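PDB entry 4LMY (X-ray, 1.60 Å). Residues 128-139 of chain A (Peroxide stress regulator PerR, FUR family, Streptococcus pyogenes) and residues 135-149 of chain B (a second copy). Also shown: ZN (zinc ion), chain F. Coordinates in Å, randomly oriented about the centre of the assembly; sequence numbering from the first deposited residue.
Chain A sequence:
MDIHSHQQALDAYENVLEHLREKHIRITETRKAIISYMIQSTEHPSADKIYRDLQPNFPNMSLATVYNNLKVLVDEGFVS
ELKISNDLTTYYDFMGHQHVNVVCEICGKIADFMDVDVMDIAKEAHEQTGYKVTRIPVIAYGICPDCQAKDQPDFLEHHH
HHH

Chain A (128-139) QTGYKVTRIPVI
Chain B, residues 135-149: RIPVIAYGICPDCQA

The apolar centre lies where the two copies run past each other near Val A138 and Val B138. Ile A136 (chi1 m, chi2 t) places CG2 3.5 Å from Val B138 CG1 and CG1 3.8 Å from Ala B140 CB. Val A138 (t) sets CG1 3.8 Å from Ile B136 CG2, and its CG2 is 4.1 Å from Val B138 CG2. Ile A136 (phi/psi -137/86) and Ile B136 (-132/83) are less extended than Val A138 (-134/130) and Val B138 (-132/131); Ala B140 is at -95/152.

Water bridges the backbones beside this centre. Water 1 donates to Pro A137 O (2.5 Å) and accepts from Ile B139 N (2.8 Å). Water 2 repeats the pattern with Pro B137 O (2.5 Å) and Ile A139 N (2.8 Å).

Strand 132-135 of chain A pairs antiparallel with the chain B strand that runs through Tyr B141 to Ile B143, their axes at 130°. Lys A132 and Ile B143 form a hydrogen-bonded pair: Lys A132 N donates to Ile B143 O and Ile B143 N donates to Lys A132 O, each at 2.9 Å. Val A133 faces Gly B142, CA to CA 4.0 Å. A CB on Gly B142 would clash with Lys A132 O at 2.7 Å. A bulge then shifts the register by one. Tyr B141 O accepts from Thr A134 N at 2.9 Å and weakly from Arg A135 N at 3.5 Å; Tyr B141 N donates to Arg A135 O at 2.9 Å.

Beyond the centre, Tyr A131 (m) lies over Cys B144, whose CA is 3.7 Å from the ring centroid, a CH-pi contact. Cys B144 SG lies 2.3 Å and Cys B147 SG 2.4 Å from ZN, which takes two more ligands from elsewhere in the structure.

At the polar edge, Arg A135 (p, t, t) lays its guanidinium flat on Tyr B141 (m). The planes differ by 6°, and Arg A135 CZ is 3.9 Å from the Tyr B141 ring centroid, so the charge meets the pi face.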

# COMPACT_ATOMS: atom_id res chain seq x y z
N GLN A 128 12.65 -2.32 6.18
CA GLN A 128 13.64 -1.38 5.64
C GLN A 128 14.16 -0.34 6.64
O GLN A 128 15.23 0.23 6.42
CB GLN A 128 13.09 -0.67 4.40
CG GLN A 128 13.01 -1.55 3.17
CD GLN A 128 12.52 -0.79 1.94
OE1 GLN A 128 13.06 0.25 1.58
NE2 GLN A 128 11.48 -1.32 1.31
N THR A 129 13.43 -0.09 7.71
CA THR A 129 13.80 0.97 8.65
C THR A 129 14.01 0.48 10.08
O THR A 129 14.68 1.14 10.88
CB THR A 129 12.74 2.08 8.69
OG1 THR A 129 11.55 1.57 9.31
CG2 THR A 129 12.42 2.58 7.28
N GLY A 130 13.43 -0.67 10.42
CA GLY A 130 13.52 -1.19 11.77
C GLY A 130 12.50 -0.60 12.72
O GLY A 130 12.44 -0.98 13.89
N TYR A 131 11.71 0.35 12.22
CA TYR A 131 10.65 0.96 13.01
C TYR A 131 9.59 -0.08 13.31
O TYR A 131 9.28 -0.92 12.47
CB TYR A 131 9.99 2.11 12.24
CG TYR A 131 10.71 3.45 12.27
CD1 TYR A 131 10.03 4.61 12.59
CD2 TYR A 131 12.06 3.54 11.96
CE1 TYR A 131 10.67 5.84 12.61
CE2 TYR A 131 12.71 4.76 11.97
CZ TYR A 131 12.01 5.91 12.30
OH TYR A 131 12.65 7.12 12.31
N LYS A 132 9.03 -0.02 14.52
CA LYS A 132 7.82 -0.78 14.82
C LYS A 132 6.65 0.05 14.32
O LYS A 132 6.32 1.06 14.93
CB LYS A 132 7.69 -1.02 16.33
CG LYS A 132 6.43 -1.81 16.71
CD LYS A 132 6.33 -2.05 18.21
CE LYS A 132 5.87 -0.80 18.95
NZ LYS A 132 5.95 -0.97 20.42
N VAL A 133 6.05 -0.37 13.22
CA VAL A 133 4.99 0.41 12.58
C VAL A 133 3.70 0.38 13.40
O VAL A 133 3.23 -0.68 13.81
CB VAL A 133 4.71 -0.09 11.15
CG1 VAL A 133 3.55 0.68 10.53
CG2 VAL A 133 5.98 0.01 10.30
N THR A 134 3.13 1.56 13.63
CA THR A 134 1.94 1.70 14.45
C THR A 134 0.69 1.99 13.62
O THR A 134 -0.40 1.49 13.92
CB THR A 134 2.10 2.81 15.50
OG1 THR A 134 2.48 4.03 14.85
CG2 THR A 134 3.16 2.44 16.53
N ARG A 135 0.85 2.79 12.58
CA ARG A 135 -0.28 3.19 11.74
C ARG A 135 0.20 3.79 10.43
O ARG A 135 1.27 4.39 10.36
CB ARG A 135 -1.16 4.20 12.47
CG ARG A 135 -0.43 5.50 12.82
CD ARG A 135 -1.25 6.36 13.77
NE ARG A 135 -0.48 7.50 14.26
CZ ARG A 135 -0.56 8.73 13.74
NH1 ARG A 135 -1.38 8.97 12.73
NH2 ARG A 135 0.18 9.71 14.24
N ILE A 136 -0.60 3.61 9.38
CA ILE A 136 -0.36 4.26 8.11
C ILE A 136 -1.68 4.79 7.55
O ILE A 136 -2.34 4.10 6.78
CB ILE A 136 0.27 3.31 7.07
CG1 ILE A 136 1.46 2.55 7.66
CG2 ILE A 136 0.69 4.07 5.84
CD1 ILE A 136 2.15 1.65 6.67
N PRO A 137 -2.07 6.00 7.96
CA PRO A 137 -3.31 6.58 7.45
C PRO A 137 -3.19 6.84 5.95
O PRO A 137 -2.18 7.37 5.49
CB PRO A 137 -3.43 7.90 8.22
CG PRO A 137 -2.04 8.22 8.65
CD PRO A 137 -1.39 6.90 8.91
N VAL A 138 -4.20 6.43 5.19
CA VAL A 138 -4.17 6.57 3.74
C VAL A 138 -5.48 7.13 3.22
O VAL A 138 -6.56 6.65 3.57
CB VAL A 138 -3.88 5.23 3.04
CG1 VAL A 138 -4.00 5.37 1.53
CG2 VAL A 138 -2.50 4.71 3.42
N ILE A 139 -5.38 8.16 2.39
CA ILE A 139 -6.53 8.71 1.67
C ILE A 139 -6.12 8.93 0.22
O ILE A 139 -5.08 9.53 -0.05
CB ILE A 139 -7.00 10.05 2.26
CG1 ILE A 139 -7.37 9.89 3.74
CG2 ILE A 139 -8.19 10.59 1.47
CD1 ILE A 139 -7.76 11.19 4.41
N ARG B 135 -3.58 11.31 -6.90
CA ARG B 135 -2.52 11.21 -5.90
C ARG B 135 -2.96 10.40 -4.69
O ARG B 135 -4.12 10.44 -4.29
CB ARG B 135 -2.08 12.60 -5.46
CG ARG B 135 -3.19 13.40 -4.80
CD ARG B 135 -2.87 14.89 -4.73
NE ARG B 135 -4.02 15.66 -4.27
CZ ARG B 135 -4.22 16.02 -3.00
NH1 ARG B 135 -3.35 15.70 -2.06
NH2 ARG B 135 -5.30 16.73 -2.68
N ILE B 136 -2.03 9.67 -4.10
CA ILE B 136 -2.30 8.97 -2.85
C ILE B 136 -1.17 9.25 -1.87
O ILE B 136 -0.23 8.46 -1.76
CB ILE B 136 -2.43 7.44 -3.06
CG1 ILE B 136 -3.43 7.13 -4.18
CG2 ILE B 136 -2.85 6.77 -1.76
CD1 ILE B 136 -3.68 5.65 -4.37
N PRO B 137 -1.25 10.39 -1.17
CA PRO B 137 -0.20 10.74 -0.20
C PRO B 137 -0.19 9.74 0.95
O PRO B 137 -1.23 9.46 1.55
CB PRO B 137 -0.63 12.13 0.29
CG PRO B 137 -2.10 12.19 0.04
CD PRO B 137 -2.32 11.40 -1.21
N VAL B 138 0.98 9.19 1.24
CA VAL B 138 1.11 8.20 2.30
C VAL B 138 2.28 8.55 3.20
O VAL B 138 3.38 8.83 2.72
CB VAL B 138 1.30 6.79 1.72
CG1 VAL B 138 1.45 5.77 2.84
CG2 VAL B 138 0.14 6.41 0.82
N ILE B 139 2.03 8.54 4.51
CA ILE B 139 3.09 8.67 5.50
C ILE B 139 2.88 7.58 6.55
O ILE B 139 1.78 7.41 7.06
CB ILE B 139 3.06 10.04 6.20
CG1 ILE B 139 3.20 11.17 5.19
CG2 ILE B 139 4.16 10.12 7.26
CD1 ILE B 139 3.21 12.54 5.81
N ALA B 140 3.94 6.85 6.87
CA ALA B 140 3.85 5.82 7.89
C ALA B 140 4.30 6.36 9.23
O ALA B 140 5.10 7.30 9.30
CB ALA B 140 4.69 4.61 7.50
N TYR B 141 3.77 5.79 10.31
CA TYR B 141 4.17 6.16 11.65
C TYR B 141 4.61 4.93 12.42
O TYR B 141 4.15 3.82 12.15
CB TYR B 141 3.03 6.87 12.38
CG TYR B 141 2.66 8.19 11.75
CD1 TYR B 141 3.26 9.37 12.16
CD2 TYR B 141 1.71 8.25 10.73
CE1 TYR B 141 2.92 10.58 11.58
CE2 TYR B 141 1.37 9.46 10.14
CZ TYR B 141 1.98 10.62 10.57
OH TYR B 141 1.64 11.82 9.99
N GLY B 142 5.52 5.11 13.36
CA GLY B 142 6.03 3.99 14.12
C GLY B 142 6.95 4.42 15.24
O GLY B 142 7.03 5.60 15.57
N ILE B 143 7.63 3.45 15.84
CA ILE B 143 8.60 3.73 16.88
C ILE B 143 9.99 3.39 16.33
O ILE B 143 10.23 2.26 15.92
CB ILE B 143 8.33 2.90 18.14
CG1 ILE B 143 6.85 3.00 18.54
CG2 ILE B 143 9.23 3.34 19.29
CD1 ILE B 143 6.41 4.40 18.89
N CYS B 144 10.88 4.38 16.32
CA CYS B 144 12.24 4.17 15.82
C CYS B 144 13.01 3.22 16.74
O CYS B 144 12.67 3.08 17.92
CB CYS B 144 12.97 5.51 15.67
SG CYS B 144 13.52 6.29 17.22
N PRO B 145 14.03 2.53 16.20
CA PRO B 145 14.84 1.59 17.00
C PRO B 145 15.35 2.19 18.31
O PRO B 145 15.33 1.50 19.34
CB PRO B 145 16.00 1.25 16.06
CG PRO B 145 15.39 1.35 14.70
CD PRO B 145 14.39 2.48 14.77
N ASP B 146 15.78 3.44 18.29
CA ASP B 146 16.31 4.08 19.49
C ASP B 146 15.24 4.27 20.56
O ASP B 146 15.50 4.09 21.75
CB ASP B 146 16.99 5.41 19.17
CG ASP B 146 18.36 5.23 18.54
OD1 ASP B 146 18.93 4.13 18.66
OD2 ASP B 146 18.87 6.20 17.94
N CYS B 147 14.03 4.62 20.14
CA CYS B 147 12.93 4.82 21.08
C CYS B 147 12.39 3.50 21.62
O CYS B 147 11.86 3.45 22.73
CB CYS B 147 11.81 5.64 20.45
SG CYS B 147 12.12 7.43 20.43
N GLN B 148 12.53 2.44 20.83
CA GLN B 148 12.10 1.11 21.27
C GLN B 148 12.92 0.65 22.47
O GLN B 148 12.45 -0.14 23.29
CB GLN B 148 12.24 0.10 20.13
CG GLN B 148 11.30 0.33 18.96
CD GLN B 148 11.59 -0.57 17.78
OE1 GLN B 148 11.68 -0.10 16.64
NE2 GLN B 148 11.72 -1.86 18.03
N ALA B 149 14.15 1.14 22.57
CA ALA B 149 15.06 0.73 23.63
C ALA B 149 14.90 1.57 24.90
O ALA B 149 15.47 1.23 25.94
CB ALA B 149 16.50 0.78 23.14
ZN ZN F . 12.05 7.78 18.08
O HOH W 1 -0.16 8.64 6.19
O HOH W 2 -3.55 10.23 2.12